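Long-range contacts in carbon monoxide dehydrogenase (Thermococcus sp. AM4, PDB 6T7J), which catalyses the reversible oxidation of carbon monoxide to carbon dioxide with ferredoxin as electron acceptor, at a nickel-iron-sulfur cluster that here lacks its nickel: residues 1-6 / 31-36; 7-12 / 38-43; 244-249 / 419-424. All coordinates share one frame; numbering follows the deposited sequence.

Contact 1 (1-6 / 31-36); sequences MAEYIK and GIKTAW
Glu3 and Gly31 meet backbone to backbone at the Schellman motif that ends helix 20-30. Glu3 N donates to Gly31 O over 3.2 Å, in the carbonyl plane and on a lone pair, with an N-H...O angle of 145°. Gly31 has positive phi, 75°, which already favours glycine, and a CB on it would clash with Glu3 O, so the N-terminal arm can run close over this turn.

Next to this bond, Lys33 stretches its extended chain across the side chain of Glu3 at about a right angle. The touching is done by methylene, Lys33 CE lying 3.6 Å from Glu3 CD. The charged ends do not pair: Lys33 NZ is 4.4 Å from Glu3 OE2 and forms its salt bridge with Glu41. An alanine in place of Lys33 would probably leave the carboxylate of Glu41 without that cation and open a gap beside Glu3. Further along the arm, Ile5 CD1 rests 3.8 Å from Ile32 O, while the same side chain also touches Glu28 of helix 20-30.

Further out, the linker turns into helix 35-42. Ile32 points away from the arm, onto Tyr355 and Ile330, and Thr34 sits at the N-cap, packed on Ala27. Its OG1 accepts the capping bond from Trp36 N at 3.2 Å.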
loop_
_atom_site.group_PDB
_atom_site.type_symbol
_atom_site.label_atom_id
_atom_site.label_comp_id
_atom_site.label_asym_id
_atom_site.label_seq_id
_atom_site.Cartn_x
_atom_site.Cartn_y
_atom_site.Cartn_z
ATOM N N MET A 1 -28.536 -23.835 6.735
ATOM C CA MET A 1 -28.518 -23.705 5.282
ATOM C C MET A 1 -29.063 -22.351 4.825
ATOM O O MET A 1 -28.303 -21.405 4.605
ATOM C CB MET A 1 -29.329 -24.830 4.637
ATOM C CG MET A 1 -28.782 -26.223 4.888
ATOM S SD MET A 1 -29.503 -27.442 3.770
ATOM C CE MET A 1 -29.126 -26.709 2.178
ATOM N N ALA A 2 -30.385 -22.271 4.690
ATOM C CA ALA A 2 -31.032 -21.072 4.182
ATOM C C ALA A 2 -31.007 -19.954 5.223
ATOM O O ALA A 2 -30.853 -20.187 6.426
ATOM C CB ALA A 2 -32.474 -21.375 3.772
ATOM N N GLU A 3 -31.173 -18.725 4.743
ATOM C CA GLU A 3 -31.064 -17.532 5.569
ATOM C C GLU A 3 -32.333 -16.695 5.478
ATOM O O GLU A 3 -33.070 -16.750 4.490
ATOM C CB GLU A 3 -29.860 -16.683 5.147
ATOM C CG GLU A 3 -29.199 -15.934 6.283
ATOM C CD GLU A 3 -27.708 -15.778 6.074
ATOM O OE1 GLU A 3 -27.255 -15.906 4.918
ATOM O OE2 GLU A 3 -26.990 -15.528 7.066
ATOM N N TYR A 4 -32.573 -15.906 6.522
ATOM C CA TYR A 4 -33.688 -14.967 6.550
ATOM C C TYR A 4 -33.260 -13.665 5.883
ATOM O O TYR A 4 -32.340 -12.991 6.360
ATOM C CB TYR A 4 -34.149 -14.704 7.984
ATOM C CG TYR A 4 -35.118 -15.732 8.527
ATOM C CD1 TYR A 4 -36.348 -15.950 7.918
ATOM C CD2 TYR A 4 -34.803 -16.478 9.654
ATOM C CE1 TYR A 4 -37.236 -16.891 8.418
ATOM C CE2 TYR A 4 -35.683 -17.418 10.158
ATOM C CZ TYR A 4 -36.895 -17.621 9.538
ATOM O OH TYR A 4 -37.768 -18.558 10.042
ATOM N N ILE A 5 -33.921 -13.317 4.785
ATOM C CA ILE A 5 -33.638 -12.071 4.079
ATOM C C ILE A 5 -34.408 -10.943 4.755
ATOM O O ILE A 5 -35.642 -10.956 4.798
ATOM C CB ILE A 5 -34.004 -12.186 2.594
ATOM C CG1 ILE A 5 -33.071 -13.183 1.901
ATOM C CG2 ILE A 5 -33.951 -10.820 1.923
ATOM C CD1 ILE A 5 -33.075 -13.090 0.394
ATOM N N LYS A 6 -33.677 -9.959 5.282
ATOM C CA LYS A 6 -34.314 -8.900 6.059
ATOM C C LYS A 6 -35.010 -7.877 5.166
ATOM O O LYS A 6 -36.114 -7.423 5.486
ATOM C CB LYS A 6 -33.280 -8.221 6.958
ATOM C CG LYS A 6 -33.867 -7.278 8.000
ATOM C CD LYS A 6 -35.128 -7.822 8.640
ATOM C CE LYS A 6 -36.072 -6.694 9.029
ATOM N NZ LYS A 6 -37.482 -7.165 9.080
ATOM N N GLY A 31 -33.798 -17.998 -0.156
ATOM C CA GLY A 31 -33.157 -17.473 1.033
ATOM C C GLY A 31 -31.672 -17.238 0.887
ATOM O O GLY A 31 -30.929 -17.388 1.863
ATOM N N ILE A 32 -31.216 -16.873 -0.307
ATOM C CA ILE A 32 -29.802 -16.663 -0.595
ATOM C C ILE A 32 -29.579 -15.171 -0.797
ATOM O O ILE A 32 -30.208 -14.554 -1.666
ATOM C CB ILE A 32 -29.352 -17.464 -1.826
ATOM C CG1 ILE A 32 -29.443 -18.965 -1.541
ATOM C CG2 ILE A 32 -27.940 -17.076 -2.226
ATOM C CD1 ILE A 32 -29.143 -19.835 -2.743
ATOM N N LYS A 33 -28.683 -14.594 0.001
ATOM C CA LYS A 33 -28.400 -13.168 -0.078
ATOM C C LYS A 33 -27.462 -12.874 -1.242
ATOM O O LYS A 33 -26.466 -13.575 -1.443
ATOM C CB LYS A 33 -27.780 -12.669 1.227
ATOM C CG LYS A 33 -28.645 -12.877 2.460
ATOM C CD LYS A 33 -28.146 -12.032 3.626
ATOM C CE LYS A 33 -28.749 -12.489 4.943
ATOM N NZ LYS A 33 -28.435 -11.551 6.055
ATOM N N THR A 34 -27.784 -11.837 -2.006
ATOM C CA THR A 34 -26.911 -11.319 -3.048
ATOM C C THR A 34 -26.282 -10.011 -2.577
ATOM O O THR A 34 -26.511 -9.552 -1.453
ATOM C CB THR A 34 -27.678 -11.121 -4.358
ATOM O OG1 THR A 34 -28.420 -9.896 -4.304
ATOM C CG2 THR A 34 -28.630 -12.282 -4.602
ATOM N N ALA A 35 -25.478 -9.405 -3.454
ATOM C CA ALA A 35 -24.839 -8.139 -3.114
ATOM C C ALA A 35 -25.864 -7.040 -2.858
ATOM O O ALA A 35 -25.623 -6.144 -2.042
ATOM C CB ALA A 35 -23.873 -7.721 -4.224
ATOM N N TRP A 36 -27.013 -7.096 -3.535
ATOM C CA TRP A 36 -28.040 -6.078 -3.337
ATOM C C TRP A 36 -28.653 -6.167 -1.942
ATOM O O TRP A 36 -28.844 -5.141 -1.274
ATOM C CB TRP A 36 -29.120 -6.218 -4.412
ATOM C CG TRP A 36 -28.664 -5.871 -5.804
ATOM C CD1 TRP A 36 -28.592 -4.625 -6.354
ATOM C CD2 TRP A 36 -28.233 -6.784 -6.823
ATOM N NE1 TRP A 36 -28.139 -4.703 -7.648
ATOM C CE2 TRP A 36 -27.912 -6.017 -7.962
ATOM C CE3 TRP A 36 -28.084 -8.173 -6.882
ATOM C CZ2 TRP A 36 -27.451 -6.593 -9.145
ATOM C CZ3 TRP A 36 -27.628 -8.743 -8.059
ATOM C CH2 TRP A 36 -27.317 -7.953 -9.173
#

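Contact 2 (7-12 / 38-43); sequences YRVPAK and RLLEQQ
Leu40, on the last turn of helix 35-42, is the residue on which the N-terminal arm settles as it passes from Tyr7 to Val9. Its CG is anti to the carbonyl carbon, and with chi2 at -179° CD1 extends away from the helix into the arm. There CD1 meets three successive residues: Tyr7 CB at 3.9 Å, Arg8 O at 3.7 Å and Val9 CG2 at 3.8 Å. The Leu40 and Val9 side chains cross obliquely. No hydrogen bond joins the two segments, so the contact is purely van der Waals.

Tyr7 spans Leu40 and the next residue, Glu41. Its CB packs 4.1 Å from Leu40 CB, and the ring receives Glu41 CG at its edge, near the ring plane, 4.3 Å from Tyr7 CD2; the carboxylate beyond it goes to Lys33.

Helix 35-42 thus has two sides, the arm on one and the second subunit of the dimer on the other. Gln42 OE1 accepts from Arg64 N of the second subunit, and Arg38 NH2 donates to its Val76 O; Arg64 belongs to the two-iron cluster pocket and Val76 to the four-iron cluster pocket.

On the arm, Val9 fits between helices 20-30 and 35-42, touching Ile24 as well as Trp36 and His37. In the turn that closes the latter helix, Gln43 N bonds back to Leu40 O at 3.2 Å.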
loop_
_atom_site.group_PDB
_atom_site.type_symbol
_atom_site.label_atom_id
_atom_site.label_comp_id
_atom_site.label_asym_id
_atom_site.label_seq_id
_atom_site.Cartn_x
_atom_site.Cartn_y
_atom_site.Cartn_z
ATOM N N TYR A 7 -34.389 -7.498 4.049
ATOM C CA TYR A 7 -34.975 -6.540 3.119
ATOM C C TYR A 7 -34.936 -7.121 1.715
ATOM O O TYR A 7 -33.881 -7.568 1.253
ATOM C CB TYR A 7 -34.240 -5.192 3.149
ATOM C CG TYR A 7 -33.968 -4.666 4.539
ATOM C CD1 TYR A 7 -34.782 -3.697 5.111
ATOM C CD2 TYR A 7 -32.891 -5.133 5.277
ATOM C CE1 TYR A 7 -34.532 -3.217 6.383
ATOM C CE2 TYR A 7 -32.631 -4.655 6.543
ATOM C CZ TYR A 7 -33.456 -3.705 7.095
ATOM O OH TYR A 7 -33.193 -3.238 8.362
ATOM N N ARG A 8 -36.080 -7.109 1.042
ATOM C CA ARG A 8 -36.181 -7.633 -0.310
ATOM C C ARG A 8 -35.833 -6.553 -1.326
ATOM O O ARG A 8 -36.055 -5.361 -1.100
ATOM C CB ARG A 8 -37.583 -8.180 -0.571
ATOM C CG ARG A 8 -37.971 -9.290 0.391
ATOM C CD ARG A 8 -39.197 -10.059 -0.073
ATOM N NE ARG A 8 -39.169 -11.438 0.406
ATOM C CZ ARG A 8 -39.828 -12.440 -0.162
ATOM N NH1 ARG A 8 -39.739 -13.665 0.342
ATOM N NH2 ARG A 8 -40.580 -12.218 -1.231
ATOM N N VAL A 9 -35.279 -6.987 -2.450
ATOM C CA VAL A 9 -34.767 -6.092 -3.483
ATOM C C VAL A 9 -35.848 -5.926 -4.546
ATOM O O VAL A 9 -36.226 -6.919 -5.185
ATOM C CB VAL A 9 -33.470 -6.637 -4.101
ATOM C CG1 VAL A 9 -33.045 -5.788 -5.290
ATOM C CG2 VAL A 9 -32.373 -6.692 -3.049
ATOM N N PRO A 10 -36.370 -4.714 -4.765
ATOM C CA PRO A 10 -37.309 -4.505 -5.877
ATOM C C PRO A 10 -36.669 -4.873 -7.205
ATOM O O PRO A 10 -35.894 -4.095 -7.772
ATOM C CB PRO A 10 -37.634 -3.008 -5.792
ATOM C CG PRO A 10 -36.513 -2.411 -4.998
ATOM C CD PRO A 10 -36.097 -3.469 -4.027
ATOM N N ALA A 11 -36.995 -6.065 -7.709
ATOM C CA ALA A 11 -36.231 -6.667 -8.793
ATOM C C ALA A 11 -36.584 -6.124 -10.171
ATOM O O ALA A 11 -35.745 -6.188 -11.074
ATOM C CB ALA A 11 -36.419 -8.186 -8.782
ATOM N N LYS A 12 -37.793 -5.597 -10.367
ATOM C CA LYS A 12 -38.182 -5.187 -11.713
ATOM C C LYS A 12 -37.409 -3.967 -12.201
ATOM O O LYS A 12 -37.312 -3.759 -13.415
ATOM C CB LYS A 12 -39.686 -4.916 -11.778
ATOM C CG LYS A 12 -40.350 -5.494 -13.021
ATOM C CD LYS A 12 -39.915 -6.935 -13.257
ATOM C CE LYS A 12 -40.243 -7.396 -14.669
ATOM N NZ LYS A 12 -39.655 -8.733 -14.966
ATOM N N ARG A 38 -27.279 -7.359 0.784
ATOM C CA ARG A 38 -26.314 -6.929 1.787
ATOM C C ARG A 38 -26.062 -5.427 1.713
ATOM O O ARG A 38 -25.841 -4.786 2.749
ATOM C CB ARG A 38 -25.018 -7.724 1.630
ATOM C CG ARG A 38 -25.207 -9.219 1.881
ATOM C CD ARG A 38 -23.888 -9.970 1.887
ATOM N NE ARG A 38 -23.238 -9.924 0.582
ATOM C CZ ARG A 38 -23.415 -10.830 -0.375
ATOM N NH1 ARG A 38 -24.224 -11.861 -0.174
ATOM N NH2 ARG A 38 -22.784 -10.701 -1.534
ATOM N N LEU A 39 -26.108 -4.846 0.510
ATOM C CA LEU A 39 -26.094 -3.391 0.397
ATOM C C LEU A 39 -27.255 -2.773 1.164
ATOM O O LEU A 39 -27.078 -1.784 1.885
ATOM C CB LEU A 39 -26.147 -2.968 -1.070
ATOM C CG LEU A 39 -26.395 -1.472 -1.289
ATOM C CD1 LEU A 39 -25.201 -0.660 -0.806
ATOM C CD2 LEU A 39 -26.703 -1.170 -2.751
ATOM N N LEU A 40 -28.455 -3.346 1.018
ATOM C CA LEU A 40 -29.601 -2.865 1.785
ATOM C C LEU A 40 -29.362 -3.018 3.283
ATOM O O LEU A 40 -29.755 -2.153 4.076
ATOM C CB LEU A 40 -30.867 -3.614 1.366
ATOM C CG LEU A 40 -31.428 -3.295 -0.022
ATOM C CD1 LEU A 40 -32.699 -4.091 -0.283
ATOM C CD2 LEU A 40 -31.680 -1.804 -0.166
ATOM N N GLU A 41 -28.721 -4.116 3.687
ATOM C CA GLU A 41 -28.416 -4.315 5.101
ATOM C C GLU A 41 -27.408 -3.291 5.615
ATOM O O GLU A 41 -27.388 -2.993 6.815
ATOM C CB GLU A 41 -27.891 -5.732 5.334
ATOM C CG GLU A 41 -28.933 -6.820 5.154
ATOM C CD GLU A 41 -28.590 -8.084 5.915
ATOM O OE1 GLU A 41 -27.770 -8.009 6.853
ATOM O OE2 GLU A 41 -29.140 -9.152 5.577
ATOM N N GLN A 42 -26.565 -2.752 4.734
ATOM C CA GLN A 42 -25.573 -1.770 5.156
ATOM C C GLN A 42 -26.153 -0.373 5.336
ATOM O O GLN A 42 -25.510 0.471 5.969
ATOM C CB GLN A 42 -24.422 -1.707 4.145
ATOM C CG GLN A 42 -23.500 -2.915 4.172
ATOM C CD GLN A 42 -22.763 -3.060 5.490
ATOM O OE1 GLN A 42 -22.474 -2.073 6.168
ATOM N NE2 GLN A 42 -22.454 -4.298 5.860
ATOM N N GLN A 43 -27.348 -0.111 4.808
ATOM C CA GLN A 43 -27.806 1.275 4.791
ATOM C C GLN A 43 -28.570 1.615 6.069
ATOM O O GLN A 43 -29.310 0.778 6.593
ATOM C CB GLN A 43 -28.695 1.529 3.578
ATOM C CG GLN A 43 -27.916 1.795 2.302
ATOM C CD GLN A 43 -28.654 1.340 1.063
ATOM O OE1 GLN A 43 -29.618 0.578 1.147
ATOM N NE2 GLN A 43 -28.206 1.805 -0.099
#

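Contact 3 (244-249 / 419-424); sequences TPKPLK and VEAIVE
Ala421 presses its methyl group against the extended backbone of Pro245, Lys246 and Pro247, and this is the tight part of the contact. Ala421 CB lies 3.6 Å from Pro247 CD and 3.7 Å from Pro245 O, with Lys246 CD completing the set at 3.9 Å. The small side chain lets the helix come close, CA to CA only 5.3 Å between Ala421 and Lys246. Ser418, just before helix 419-425, ties the same spot with one hydroxyl: Ser418 OG is hydrogen-bonded both to Pro245 O and to Ala421 N.

Beside this packing, Thr244 and Glu420 cross at about a right angle. Thr244 has CG2 anti to the backbone N, and this methyl meets Glu420 OE2 at 3.3 Å. The polar groups bond outward instead, Thr244 OG1 to Asp126 and Glu420 OE1 to Lys129 in a salt bridge.

The loose side is carried by Lys246 and Glu424. Lys246 is bent at chi2, chi3 and chi4, so its chain curls over the helix rather than reaching straight out, and CE passes 4.0 Å from Ala421 N. Its salt bridge is a long one, with 3.7 Å between Lys246 NZ and Glu424 OE1, and Glu424 itself is exposed to solvent.

Leu248 and Lys249 already belong to strand 248-252, which follows this extended run and pairs antiparallel with strand 411-415; from there a short loop leads into helix 419-425. In sequence the two strands come before and after the first of the two Rossmann-like parallel sheets characteristic of the carbon monoxide dehydrogenase fold.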
loop_
_atom_site.group_PDB
_atom_site.type_symbol
_atom_site.label_atom_id
_atom_site.label_comp_id
_atom_site.label_asym_id
_atom_site.label_seq_id
_atom_site.Cartn_x
_atom_site.Cartn_y
_atom_site.Cartn_z
ATOM N N THR A 244 -2.614 -11.584 -30.500
ATOM C CA THR A 244 -3.275 -10.283 -30.497
ATOM C C THR A 244 -4.722 -10.450 -30.946
ATOM O O THR A 244 -4.976 -11.068 -31.988
ATOM C CB THR A 244 -2.545 -9.304 -31.416
ATOM O OG1 THR A 244 -1.186 -9.161 -30.982
ATOM C CG2 THR A 244 -3.223 -7.944 -31.394
ATOM N N PRO A 245 -5.693 -9.937 -30.191
ATOM C CA PRO A 245 -7.099 -10.140 -30.559
ATOM C C PRO A 245 -7.426 -9.574 -31.935
ATOM O O PRO A 245 -6.962 -8.496 -32.317
ATOM C CB PRO A 245 -7.863 -9.404 -29.452
ATOM C CG PRO A 245 -6.931 -9.423 -28.284
ATOM C CD PRO A 245 -5.551 -9.300 -28.871
ATOM N N LYS A 246 -8.224 -10.325 -32.679
ATOM C CA LYS A 246 -8.757 -9.941 -33.974
ATOM C C LYS A 246 -10.267 -10.098 -33.929
ATOM O O LYS A 246 -10.791 -10.872 -33.120
ATOM C CB LYS A 246 -8.160 -10.799 -35.100
ATOM C CG LYS A 246 -6.696 -10.502 -35.392
ATOM C CD LYS A 246 -6.483 -9.035 -35.743
ATOM C CE LYS A 246 -5.150 -8.522 -35.213
ATOM N NZ LYS A 246 -3.989 -9.216 -35.838
ATOM N N PRO A 247 -11.001 -9.364 -34.770
ATOM C CA PRO A 247 -12.467 -9.379 -34.673
ATOM C C PRO A 247 -13.044 -10.781 -34.811
ATOM O O PRO A 247 -12.625 -11.571 -35.658
ATOM C CB PRO A 247 -12.906 -8.475 -35.829
ATOM C CG PRO A 247 -11.757 -7.549 -36.025
ATOM C CD PRO A 247 -10.530 -8.376 -35.757
ATOM N N LEU A 248 -14.010 -11.083 -33.948
ATOM C CA LEU A 248 -14.722 -12.351 -33.964
ATOM C C LEU A 248 -16.105 -12.119 -33.371
ATOM O O LEU A 248 -16.426 -11.021 -32.909
ATOM C CB LEU A 248 -13.952 -13.433 -33.197
ATOM C CG LEU A 248 -13.539 -13.120 -31.755
ATOM C CD1 LEU A 248 -14.630 -13.513 -30.765
ATOM C CD2 LEU A 248 -12.237 -13.824 -31.418
ATOM N N LYS A 249 -16.922 -13.168 -33.373
ATOM C CA LYS A 249 -18.273 -13.105 -32.837
ATOM C C LYS A 249 -18.464 -14.180 -31.777
ATOM O O LYS A 249 -17.879 -15.265 -31.855
ATOM C CB LYS A 249 -19.319 -13.274 -33.945
ATOM C CG LYS A 249 -19.186 -12.262 -35.070
ATOM C CD LYS A 249 -20.479 -12.127 -35.848
ATOM C CE LYS A 249 -20.909 -13.459 -36.444
ATOM N NZ LYS A 249 -22.323 -13.417 -36.922
ATOM N N VAL A 419 -6.006 -2.502 -30.964
ATOM C CA VAL A 419 -5.532 -1.407 -31.806
ATOM C C VAL A 419 -5.053 -1.941 -33.151
ATOM O O VAL A 419 -5.302 -1.339 -34.204
ATOM C CB VAL A 419 -4.428 -0.614 -31.084
ATOM C CG1 VAL A 419 -3.948 0.536 -31.954
ATOM C CG2 VAL A 419 -4.936 -0.098 -29.747
ATOM N N GLU A 420 -4.369 -3.087 -33.136
ATOM C CA GLU A 420 -3.935 -3.707 -34.382
ATOM C C GLU A 420 -5.127 -4.094 -35.247
ATOM O O GLU A 420 -5.127 -3.856 -36.461
ATOM C CB GLU A 420 -3.066 -4.928 -34.082
ATOM C CG GLU A 420 -1.688 -4.592 -33.531
ATOM C CD GLU A 420 -1.691 -4.402 -32.025
ATOM O OE1 GLU A 420 -0.665 -3.937 -31.482
ATOM O OE2 GLU A 420 -2.716 -4.718 -31.386
ATOM N N ALA A 421 -6.158 -4.687 -34.637
ATOM C CA ALA A 421 -7.346 -5.069 -35.392
ATOM C C ALA A 421 -8.051 -3.848 -35.967
ATOM O O ALA A 421 -8.538 -3.879 -37.104
ATOM C CB ALA A 421 -8.298 -5.868 -34.504
ATOM N N ILE A 422 -8.108 -2.759 -35.199
ATOM C CA ILE A 422 -8.752 -1.541 -35.682
ATOM C C ILE A 422 -7.982 -0.957 -36.860
ATOM O O ILE A 422 -8.578 -0.556 -37.867
ATOM C CB ILE A 422 -8.894 -0.524 -34.536
ATOM C CG1 ILE A 422 -9.873 -1.044 -33.482
ATOM C CG2 ILE A 422 -9.352 0.825 -35.070
ATOM C CD1 ILE A 422 -9.696 -0.411 -32.124
ATOM N N VAL A 423 -6.651 -0.903 -36.761
ATOM C CA VAL A 423 -5.851 -0.372 -37.863
ATOM C C VAL A 423 -5.989 -1.261 -39.094
ATOM O O VAL A 423 -6.039 -0.771 -40.230
ATOM C CB VAL A 423 -4.381 -0.212 -37.434
ATOM C CG1 VAL A 423 -3.505 0.122 -38.632
ATOM C CG2 VAL A 423 -4.257 0.869 -36.374
ATOM N N GLU A 424 -6.070 -2.579 -38.891
ATOM C CA GLU A 424 -6.317 -3.485 -40.008
ATOM C C GLU A 424 -7.686 -3.240 -40.628
ATOM O O GLU A 424 -7.858 -3.404 -41.842
ATOM C CB GLU A 424 -6.201 -4.938 -39.545
ATOM C CG GLU A 424 -4.812 -5.541 -39.681
ATOM C CD GLU A 424 -4.803 -7.038 -39.419
ATOM O OE1 GLU A 424 -3.709 -7.604 -39.207
ATOM O OE2 GLU A 424 -5.895 -7.647 -39.424
#

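In the fold
Contacts 1 and 2 form one continuous patch, their centres about 10 Å apart, where the N-terminal arm follows first the linker and then helix 35-42. The Lys33-Glu41 salt bridge ties them together, and Trp36 CB packs 3.6 Å from Val9 CG2. In sequence their segments alternate. The far side of that helix faces the second subunit, consistent with a place near the clusters thought to carry electrons. Contact 3 stands on the opposite side of the chain's centre, about 43 Å from contact 1 and about 41 Å from contact 2, centre to centre. None of the six segments supplies a residue of the nickel-free active-site cluster pocket, which includes His269 and Cys304.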